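Local coordinates for translocator protein BipD (PDB 3NFT) that is required for invasion of epithelial cells and survival inside host cells, and probably regulates secretion of the effectors BipB and BipC by the type III system, at residues 138-141 against 142-146; 203-206 against 207-211; 265-268 against 269-273. All blocks are in the same frame, centred on the assembly; numbering follows the deposited sequence. Where two conformers were deposited one is given.

Contact 1: residues 138-141 against 142-146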
ATOM      1  N   ASP A 138       3.249 -16.955  -2.653  1.00 15.78           N
ATOM      2  CA  ASP A 138       2.458 -18.172  -2.572  1.00 16.62           C
ATOM      3  C   ASP A 138       1.946 -18.605  -3.929  1.00 15.80           C
ATOM      4  O   ASP A 138       2.007 -19.797  -4.279  1.00 16.86           O
ATOM      5  CB  ASP A 138       1.249 -17.942  -1.646  1.00 17.45           C
ATOM      6  CG  ASP A 138       1.605 -17.973  -0.172  1.00 22.15           C
ATOM      7  OD1 ASP A 138       0.687 -17.679   0.635  1.00 28.94           O
ATOM      8  OD2 ASP A 138       2.754 -18.283   0.205  1.00 26.89           O
ATOM      9  N   ALA A 139       1.381 -17.661  -4.685  1.00 14.98           N
ATOM     10  CA  ALA A 139       0.849 -17.954  -6.007  1.00 14.62           C
ATOM     11  C   ALA A 139       1.933 -18.554  -6.889  1.00 13.86           C
ATOM     12  O   ALA A 139       1.742 -19.582  -7.544  1.00 13.24           O
ATOM     13  CB  ALA A 139       0.317 -16.678  -6.678  1.00 16.02           C
ATOM     14  N   TYR A 140       3.077 -17.896  -6.939  1.00 13.41           N
ATOM     15  CA  TYR A 140       4.105 -18.362  -7.833  1.00 13.74           C
ATOM     16  C   TYR A 140       4.679 -19.690  -7.416  1.00 13.38           C
ATOM     17  O   TYR A 140       4.998 -20.516  -8.273  1.00 14.79           O
ATOM     18  CB  TYR A 140       5.221 -17.324  -8.029  1.00 13.51           C
ATOM     19  CG  TYR A 140       5.139 -16.716  -9.405  1.00 15.94           C
ATOM     20  CD1 TYR A 140       4.675 -15.439  -9.612  1.00 18.15           C
ATOM     21  CD2 TYR A 140       5.488 -17.472 -10.505  1.00 16.75           C
ATOM     22  CE1 TYR A 140       4.602 -14.917 -10.894  1.00 19.30           C
ATOM     23  CE2 TYR A 140       5.409 -16.969 -11.770  1.00 19.24           C
ATOM     24  CZ  TYR A 140       4.966 -15.700 -11.962  1.00 20.22           C
ATOM     25  OH  TYR A 140       4.890 -15.271 -13.259  1.00 23.50           O
ATOM     26  N   ALA A 141       4.808 -19.906  -6.116  1.00 14.35           N
ATOM     27  CA  ALA A 141       5.263 -21.175  -5.618  1.00 15.49           C
ATOM     28  C   ALA A 141       4.302 -22.286  -6.047  1.00 14.16           C
ATOM     29  O   ALA A 141       4.729 -23.360  -6.459  1.00 14.69           O
ATOM     30  CB  ALA A 141       5.402 -21.137  -4.078  1.00 16.49           C
ATOM     31  N   THR A 142       2.997 -22.052  -5.911  1.00 13.79           N
ATOM     32  CA  THR A 142       2.012 -23.074  -6.256  1.00 14.74           C
ATOM     33  C   THR A 142       2.045 -23.349  -7.757  1.00 13.70           C
ATOM     34  O   THR A 142       2.026 -24.490  -8.195  1.00 13.41           O
ATOM     35  CB  THR A 142       0.606 -22.612  -5.863  1.00 16.31           C
ATOM     36  OG1 THR A 142       0.574 -22.371  -4.456  1.00 20.33           O
ATOM     37  CG2 THR A 142      -0.400 -23.692  -6.224  1.00 19.17           C
ATOM     38  N   ILE A 143       2.099 -22.285  -8.553  1.00 12.35           N
ATOM     39  CA  ILE A 143       2.113 -22.436 -10.004  1.00 12.51           C
ATOM     40  C   ILE A 143       3.381 -23.142 -10.468  1.00 11.76           C
ATOM     41  O   ILE A 143       3.337 -24.070 -11.271  1.00 10.72           O
ATOM     42  CB  ILE A 143       2.027 -21.077 -10.700  1.00 13.68           C
ATOM     43  CG1 ILE A 143       0.704 -20.395 -10.367  1.00 16.18           C
ATOM     44  CG2 ILE A 143       2.212 -21.204 -12.220  1.00 14.11           C
ATOM     45  CD1 ILE A 143       0.700 -18.934 -10.681  1.00 20.86           C
ATOM     46  N   VAL A 144       4.532 -22.688  -9.969  1.00 10.99           N
ATOM     47  CA  VAL A 144       5.778 -23.337 -10.376  1.00 12.01           C
ATOM     48  C   VAL A 144       5.885 -24.788  -9.910  1.00 11.61           C
ATOM     49  O   VAL A 144       6.353 -25.621 -10.675  1.00 12.83           O
ATOM     50  CB  VAL A 144       6.994 -22.492  -9.983  1.00 10.81           C
ATOM     51  CG1 VAL A 144       8.287 -23.265 -10.245  1.00 12.17           C
ATOM     52  CG2 VAL A 144       6.946 -21.193 -10.776  1.00 12.81           C
ATOM     53  N   GLU A 145       5.428 -25.098  -8.690  1.00 12.43           N
ATOM     54  CA  GLU A 145       5.358 -26.496  -8.204  1.00 13.52           C
ATOM     55  C   GLU A 145       4.539 -27.356  -9.147  1.00 12.80           C
ATOM     56  O   GLU A 145       4.967 -28.419  -9.556  1.00 12.85           O
ATOM     57  CB  GLU A 145       4.700 -26.580  -6.815  1.00 15.91           C
ATOM     58  CG  GLU A 145       4.097 -27.986  -6.398  1.00 20.64           C
ATOM     59  CD  GLU A 145       5.140 -29.025  -6.106  1.00 26.95           C
ATOM     60  OE1 GLU A 145       4.778 -30.197  -5.839  1.00 29.28           O
ATOM     61  OE2 GLU A 145       6.331 -28.665  -6.122  1.00 29.83           O
ATOM     62  N   GLY A 146       3.360 -26.874  -9.496  1.00 12.28           N
ATOM     63  CA  GLY A 146       2.463 -27.657 -10.349  1.00 11.10           C
ATOM     64  C   GLY A 146       3.000 -27.834 -11.750  1.00 10.42           C
ATOM     65  O   GLY A 146       2.962 -28.923 -12.336  1.00 10.72           O
TER
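The carbonyl oxygen of Asp138 is gripped twice by Thr142, a turn further along helix 121-160. Its hydroxyl OG1 donates to Asp138 O at 3.0 Å, and Thr142 N donates to the same oxygen. The two donors come from opposite faces of the carbonyl plane. With OG1 anti to the carbonyl carbon (chi1 -60°), the hydroxyl lies beside the backbone N and folds back onto the preceding turn. Val144 N to Tyr140 O, at 2.8 Å, is the shortest of the backbone bonds here.

Ile143 lays CG1 against Ala139 O at 3.1 Å. Val144 turns CG2 back to the edge of the Tyr140 ring, near its plane, 4.0 Å from CD2. The phenol OH of Tyr140 is hydrogen-bonded to Glu208 OE2. Ala139 and Ile143 also pack on helix 202-209, while Val144 touches both Val85 and Tyr272. On another flank Glu145 forms a salt bridge to Arg82 of helix 76-103.

The chemistry is that of a helix in a bundle, within a predicted coiled coil. Apolar groups and one phenol fill the buried sides, and the threonine hydroxyl is satisfied by its own helix.

Contact 2: residues 203-206 against 207-211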
ATOM      1  N   ALA A 203      -7.769 -11.864 -14.307  1.00 18.95           N
ATOM      2  CA  ALA A 203      -7.374 -11.314 -15.607  1.00 18.83           C
ATOM      3  C   ALA A 203      -5.860 -11.076 -15.664  1.00 18.82           C
ATOM      4  O   ALA A 203      -5.214 -11.391 -16.665  1.00 18.84           O
ATOM      5  CB  ALA A 203      -8.137 -10.020 -15.880  1.00 19.33           C
ATOM      6  N   ARG A 204      -5.298 -10.525 -14.587  0.52 18.84           N
ATOM      7  CA  ARG A 204      -3.853 -10.312 -14.508  0.52 18.92           C
ATOM      8  C   ARG A 204      -3.094 -11.634 -14.610  0.52 17.21           C
ATOM      9  O   ARG A 204      -2.133 -11.744 -15.362  0.52 17.09           O
ATOM     10  CB  ARG A 204      -3.476  -9.590 -13.208  0.52 19.60           C
ATOM     11  CG  ARG A 204      -2.042  -9.031 -13.183  0.52 22.52           C
ATOM     12  CD  ARG A 204      -1.018 -10.028 -12.655  0.52 26.43           C
ATOM     13  NE  ARG A 204      -0.842  -9.960 -11.205  0.52 29.00           N
ATOM     14  CZ  ARG A 204       0.039 -10.681 -10.514  0.52 29.41           C
ATOM     15  NH1 ARG A 204       0.840 -11.549 -11.133  0.52 30.54           N
ATOM     16  NH2 ARG A 204       0.113 -10.539  -9.192  0.52 29.05           N
ATOM     17  N   TRP A 205      -3.523 -12.631 -13.851  1.00 15.99           N
ATOM     18  CA  TRP A 205      -2.858 -13.935 -13.874  1.00 15.05           C
ATOM     19  C   TRP A 205      -3.009 -14.649 -15.221  1.00 14.78           C
ATOM     20  O   TRP A 205      -2.067 -15.293 -15.684  1.00 14.10           O
ATOM     21  CB  TRP A 205      -3.302 -14.814 -12.716  1.00 15.18           C
ATOM     22  CG  TRP A 205      -2.655 -14.408 -11.418  1.00 16.06           C
ATOM     23  CD1 TRP A 205      -3.197 -13.644 -10.440  1.00 18.34           C
ATOM     24  CD2 TRP A 205      -1.314 -14.679 -11.015  1.00 16.30           C
ATOM     25  NE1 TRP A 205      -2.307 -13.459  -9.420  1.00 19.15           N
ATOM     26  CE2 TRP A 205      -1.138 -14.093  -9.750  1.00 17.54           C
ATOM     27  CE3 TRP A 205      -0.264 -15.393 -11.579  1.00 17.45           C
ATOM     28  CZ2 TRP A 205       0.065 -14.178  -9.058  1.00 18.99           C
ATOM     29  CZ3 TRP A 205       0.937 -15.476 -10.870  1.00 19.43           C
ATOM     30  CH2 TRP A 205       1.079 -14.871  -9.642  1.00 19.24           C
ATOM     31  N   ARG A 206      -4.159 -14.515 -15.883  1.00 15.28           N
ATOM     32  CA  ARG A 206      -4.284 -15.055 -17.231  1.00 14.98           C
ATOM     33  C   ARG A 206      -3.270 -14.414 -18.174  1.00 15.26           C
ATOM     34  O   ARG A 206      -2.619 -15.114 -18.948  1.00 15.68           O
ATOM     35  CB  ARG A 206      -5.704 -14.834 -17.799  1.00 14.63           C
ATOM     36  CG  ARG A 206      -6.732 -15.712 -17.163  1.00 15.75           C
ATOM     37  CD  ARG A 206      -8.111 -15.538 -17.844  1.00 17.62           C
ATOM     38  NE  ARG A 206      -9.140 -16.373 -17.227  1.00 19.18           N
ATOM     39  CZ  ARG A 206     -10.370 -15.961 -16.880  1.00 20.13           C
ATOM     40  NH1 ARG A 206     -10.745 -14.699 -17.047  1.00 21.03           N
ATOM     41  NH2 ARG A 206     -11.212 -16.821 -16.326  1.00 19.47           N
ATOM     42  N   LYS A 207      -3.109 -13.093 -18.104  1.00 15.06           N
ATOM     43  CA  LYS A 207      -2.114 -12.418 -18.956  1.00 16.00           C
ATOM     44  C   LYS A 207      -0.698 -12.848 -18.604  1.00 16.15           C
ATOM     45  O   LYS A 207       0.108 -13.105 -19.499  1.00 17.16           O
ATOM     46  CB  LYS A 207      -2.217 -10.902 -18.858  1.00 16.57           C
ATOM     47  CG  LYS A 207      -3.453 -10.314 -19.507  1.00 18.57           C
ATOM     48  CD  LYS A 207      -3.413  -8.794 -19.483  1.00 22.67           C
ATOM     49  CE  LYS A 207      -4.690  -8.171 -20.045  1.00 25.37           C
ATOM     50  NZ  LYS A 207      -4.666  -6.677 -19.889  1.00 28.95           N
ATOM     51  N   GLU A 208      -0.425 -12.938 -17.311  1.00 15.46           N
ATOM     52  CA  GLU A 208       0.920 -13.275 -16.816  1.00 15.94           C
ATOM     53  C   GLU A 208       1.329 -14.680 -17.257  1.00 15.47           C
ATOM     54  O   GLU A 208       2.473 -14.902 -17.688  1.00 16.29           O
ATOM     55  CB  GLU A 208       0.938 -13.170 -15.287  1.00 16.77           C
ATOM     56  CG  GLU A 208       2.237 -13.654 -14.634  1.00 20.55           C
ATOM     57  CD  GLU A 208       3.278 -12.573 -14.432  1.00 24.48           C
ATOM     58  OE1 GLU A 208       3.020 -11.364 -14.678  1.00 24.20           O
ATOM     59  OE2 GLU A 208       4.383 -12.964 -13.986  1.00 25.76           O
ATOM     60  N   LEU A 209       0.419 -15.648 -17.152  1.00 14.69           N
ATOM     61  CA  LEU A 209       0.793 -17.045 -17.365  1.00 15.12           C
ATOM     62  C   LEU A 209       0.725 -17.506 -18.815  1.00 16.65           C
ATOM     63  O   LEU A 209       1.457 -18.429 -19.202  1.00 18.34           O
ATOM     64  CB  LEU A 209      -0.009 -17.962 -16.461  1.00 14.28           C
ATOM     65  CG  LEU A 209       0.184 -17.697 -14.952  1.00 14.80           C
ATOM     66  CD1 LEU A 209      -0.602 -18.683 -14.131  1.00 14.52           C
ATOM     67  CD2 LEU A 209       1.686 -17.772 -14.520  1.00 16.91           C
ATOM     68  N   GLY A 210      -0.151 -16.880 -19.600  1.00 17.27           N
ATOM     69  CA  GLY A 210      -0.318 -17.236 -20.997  1.00 18.31           C
ATOM     70  C   GLY A 210      -1.123 -18.498 -21.216  1.00 19.01           C
ATOM     71  O   GLY A 210      -1.658 -19.082 -20.277  1.00 18.50           O
ATOM     72  N   ASP A 211      -1.206 -18.929 -22.467  1.00 20.41           N
ATOM     73  CA  ASP A 211      -2.165 -19.955 -22.813  1.00 20.87           C
ATOM     74  C   ASP A 211      -1.655 -21.383 -22.688  1.00 19.37           C
ATOM     75  O   ASP A 211      -2.327 -22.301 -23.116  1.00 20.03           O
ATOM     76  CB  ASP A 211      -2.810 -19.690 -24.184  1.00 22.37           C
ATOM     77  CG  ASP A 211      -1.841 -19.707 -25.314  1.00 25.93           C
ATOM     78  OD1 ASP A 211      -0.685 -20.126 -25.117  1.00 26.97           O
ATOM     79  OD2 ASP A 211      -2.266 -19.299 -26.438  1.00 30.53           O
TER
HETATM   80  O   HOH W   1      -3.397 -17.868 -18.757  1.00 23.94           O
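Four i to i+4 backbone bonds run through residues 203-210, the last from Gly210 N to Arg206 O at 3.1 Å. Residues 203-209 make up nearly all of the short helix 202-209. The motif is a helix C-terminus with a positive-phi glycine: Gly210 is the first residue to leave helical angles, with phi 77°. Strand 213-215 follows.

Trp205 and Leu209 make the apolar side. Leu209 CG meets the edge of the indole, near its plane, 4.1 Å from Trp205 CE3. The leucine carries CG beside its backbone N (chi1 -60°), which also brings CG to 3.4 Å from Trp205 O. Both side chains pack on Ile143 of helix 121-160 and on Ile215, so they join this helix to the long helix and the neighbouring strand.

Arg204 was modelled in two conformers. In the one described here its chain bends at chi2 and chi3 and runs beside Glu208 in the same direction. NH1 and Glu208 OE1 are then 4.2 Å apart, too far for a salt bridge. Each has other partners: Arg204 forms a salt bridge to Asp136, and Glu208, besides its bond to Tyr140, accepts through OE1 from the backbone N of Gln118 of the second subunit.

Arg206 and Lys207 extend from the outer side, and Arg206 NH2 hydrogen-bonds Ile215 O and forms a salt bridge to Asp217. At the helix end, one water donates to Arg206 O at 2.9 Å and to Gly210 O at 2.6 Å, bridging the two carbonyls.

Contact 3: residues 265-268 against 269-273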
ATOM      1  N   VAL A 265       7.798 -24.184 -20.326  1.00 11.45           N
ATOM      2  CA  VAL A 265       8.353 -24.228 -18.976  1.00 12.63           C
ATOM      3  C   VAL A 265       9.513 -23.243 -18.846  1.00 12.29           C
ATOM      4  O   VAL A 265       9.587 -22.523 -17.846  1.00 13.00           O
ATOM      5  CB  VAL A 265       8.738 -25.631 -18.575  1.00 13.28           C
ATOM      6  CG1 VAL A 265       9.449 -25.651 -17.221  1.00 13.78           C
ATOM      7  CG2 VAL A 265       7.455 -26.493 -18.491  1.00 13.35           C
ATOM      8  N   GLN A 266      10.381 -23.169 -19.857  1.00 11.88           N
ATOM      9  CA  GLN A 266      11.427 -22.136 -19.862  1.00 12.12           C
ATOM     10  C   GLN A 266      10.832 -20.751 -19.690  1.00 10.73           C
ATOM     11  O   GLN A 266      11.343 -19.915 -18.920  1.00 10.70           O
ATOM     12  CB  GLN A 266      12.217 -22.186 -21.162  1.00 13.59           C
ATOM     13  CG  GLN A 266      13.298 -21.096 -21.304  1.00 17.05           C
ATOM     14  CD  GLN A 266      14.514 -21.320 -20.422  1.00 21.27           C
ATOM     15  OE1 GLN A 266      15.006 -20.384 -19.766  1.00 29.17           O
ATOM     16  NE2 GLN A 266      15.045 -22.522 -20.444  1.00 19.46           N
ATOM     17  N   THR A 267       9.773 -20.472 -20.447  1.00 11.42           N
ATOM     18  CA  THR A 267       9.093 -19.178 -20.359  1.00 11.63           C
ATOM     19  C   THR A 267       8.573 -18.912 -18.949  1.00 11.99           C
ATOM     20  O   THR A 267       8.782 -17.835 -18.360  1.00 12.82           O
ATOM     21  CB  THR A 267       7.948 -19.125 -21.417  1.00 12.75           C
ATOM     22  OG1 THR A 267       8.558 -19.227 -22.701  1.00 14.77           O
ATOM     23  CG2 THR A 267       7.138 -17.819 -21.284  1.00 16.72           C
ATOM     24  N   LEU A 268       7.919 -19.905 -18.356  1.00 12.36           N
ATOM     25  CA  LEU A 268       7.378 -19.699 -17.034  1.00 14.76           C
ATOM     26  C   LEU A 268       8.500 -19.563 -15.969  1.00 14.12           C
ATOM     27  O   LEU A 268       8.382 -18.790 -15.019  1.00 14.53           O
ATOM     28  CB  LEU A 268       6.338 -20.799 -16.743  1.00 16.70           C
ATOM     29  CG  LEU A 268       4.899 -20.456 -17.242  1.00 22.08           C
ATOM     30  CD1 LEU A 268       4.758 -19.584 -18.491  1.00 26.89           C
ATOM     31  CD2 LEU A 268       4.035 -21.719 -17.448  1.00 25.40           C
ATOM     32  N   VAL A 269       9.611 -20.267 -16.159  1.00 13.10           N
ATOM     33  CA  VAL A 269      10.738 -20.144 -15.231  1.00 12.71           C
ATOM     34  C   VAL A 269      11.333 -18.729 -15.334  1.00 11.50           C
ATOM     35  O   VAL A 269      11.776 -18.147 -14.348  1.00 13.02           O
ATOM     36  CB  VAL A 269      11.781 -21.247 -15.480  1.00 13.74           C
ATOM     37  CG1 VAL A 269      13.085 -20.958 -14.762  1.00 14.98           C
ATOM     38  CG2 VAL A 269      11.239 -22.601 -15.048  1.00 14.85           C
ATOM     39  N   GLU A 270      11.356 -18.165 -16.523  1.00 11.50           N
ATOM     40  CA  GLU A 270      11.811 -16.769 -16.677  1.00 12.81           C
ATOM     41  C   GLU A 270      10.891 -15.787 -15.952  1.00 12.32           C
ATOM     42  O   GLU A 270      11.330 -14.815 -15.351  1.00 13.31           O
ATOM     43  CB  GLU A 270      11.924 -16.424 -18.159  1.00 14.10           C
ATOM     44  CG  GLU A 270      13.119 -17.068 -18.826  1.00 18.20           C
ATOM     45  CD  GLU A 270      13.087 -17.025 -20.336  1.00 24.52           C
ATOM     46  OE1 GLU A 270      12.154 -16.422 -20.927  1.00 28.56           O
ATOM     47  OE2 GLU A 270      14.009 -17.617 -20.937  1.00 27.44           O
ATOM     48  N   LYS A 271       9.584 -16.044 -15.990  1.00 11.97           N
ATOM     49  CA  LYS A 271       8.640 -15.195 -15.307  1.00 12.56           C
ATOM     50  C   LYS A 271       8.788 -15.353 -13.792  1.00 11.62           C
ATOM     51  O   LYS A 271       8.689 -14.371 -13.062  1.00 12.78           O
ATOM     52  CB  LYS A 271       7.223 -15.521 -15.761  1.00 13.32           C
ATOM     53  CG  LYS A 271       6.987 -15.240 -17.213  1.00 16.70           C
ATOM     54  CD  LYS A 271       5.619 -15.701 -17.603  1.00 19.74           C
ATOM     55  CE  LYS A 271       5.302 -15.306 -19.015  1.00 21.60           C
ATOM     56  NZ  LYS A 271       4.105 -16.072 -19.470  1.00 22.13           N
ATOM     57  N   TYR A 272       9.048 -16.584 -13.328  1.00 10.84           N
ATOM     58  CA  TYR A 272       9.303 -16.854 -11.923  1.00 11.31           C
ATOM     59  C   TYR A 272      10.571 -16.093 -11.466  1.00 11.71           C
ATOM     60  O   TYR A 272      10.597 -15.509 -10.396  1.00 12.85           O
ATOM     61  CB  TYR A 272       9.464 -18.354 -11.733  1.00 11.61           C
ATOM     62  CG  TYR A 272       9.972 -18.766 -10.393  1.00 10.47           C
ATOM     63  CD1 TYR A 272       9.213 -18.582  -9.233  1.00 10.79           C
ATOM     64  CD2 TYR A 272      11.223 -19.358 -10.258  1.00 10.52           C
ATOM     65  CE1 TYR A 272       9.708 -18.969  -7.982  1.00 10.38           C
ATOM     66  CE2 TYR A 272      11.702 -19.756  -9.018  1.00 11.73           C
ATOM     67  CZ  TYR A 272      10.944 -19.569  -7.887  1.00  9.69           C
ATOM     68  OH  TYR A 272      11.432 -19.926  -6.648  1.00 11.46           O
ATOM     69  N   SER A 273      11.608 -16.117 -12.288  0.56 12.19           N
ATOM     70  CA  SER A 273      12.828 -15.362 -11.994  0.56 12.47           C
ATOM     71  C   SER A 273      12.562 -13.857 -11.857  0.56 12.35           C
ATOM     72  O   SER A 273      13.128 -13.196 -10.988  0.56 12.54           O
ATOM     73  CB  SER A 273      13.875 -15.641 -13.071  0.56 12.16           C
ATOM     74  OG  SER A 273      14.197 -17.020 -13.085  0.56 14.09           O
TER
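Val265 CG1 and Val269 CG2 meet at 4.2 Å, one turn apart on helix 244-295, the two side chains crossing at a slant. The helix is part of a predicted coiled coil here. Val269 places CG2 beside its own backbone N (chi1 167°), so this branch also rests against Val265 O, at 3.3 Å.

The aliphatic part of Lys271 makes further contacts. It lies beside Thr267, both pointing the same way, with Lys271 CE 3.9 Å from Thr267 CG2. The lysine chain is extended beyond CG, and its end also passes Leu268, whose CD1 is 3.7 Å from Lys271 NZ. An aliphatic flank thus accompanies the amine to its polar partner, the backbone oxygen of Glu208.

The backbone bonds follow the regular helical pattern. Val269 N to Val265 O, at 2.8 Å, is the shortest of the four. Thr267 OG1 bonds backward, to Asn263 O.

On the outer side Glu270 returns toward Gln266. Its OE2 lies 3.6 Å from Gln266 CG, and its CG lies 3.4 Å from Gln266 O.

Val265 and Leu268 pack on Phe151 and Leu147 of helix 121-160, and Tyr272 reaches helices 41-56 and 76-103. Lys271 also packs on Gly115 of the second subunit. The chemistry implies a helix with apolar groups toward its neighbours, where the amine of buried Lys271 is satisfied by the carbonyl of Glu208 in the last turn of helix 202-209.

How the contacts relate
Contacts 1 and 3 lie on the two long helices 121-160 and 244-295, both in predicted coiled coils, with centres about 12 Å apart and close to the middle of the chain. Contact 2 is more peripheral, on a short helix laid against them. The three meet around Tyr140: its ring lies between Trp205 of contact 2 and Tyr272 of contact 3. Hydrogen bonds also tie contact 2 to both others. In contacts 1 and 3 the side chains meet mainly through apolar groups, and both threonine hydroxyls bond to backbone. Contact 2 carries more charged groups, with partners in the fold and in the second subunit. Contact 3 also reaches that subunit; contact 1 touches its own chain alone.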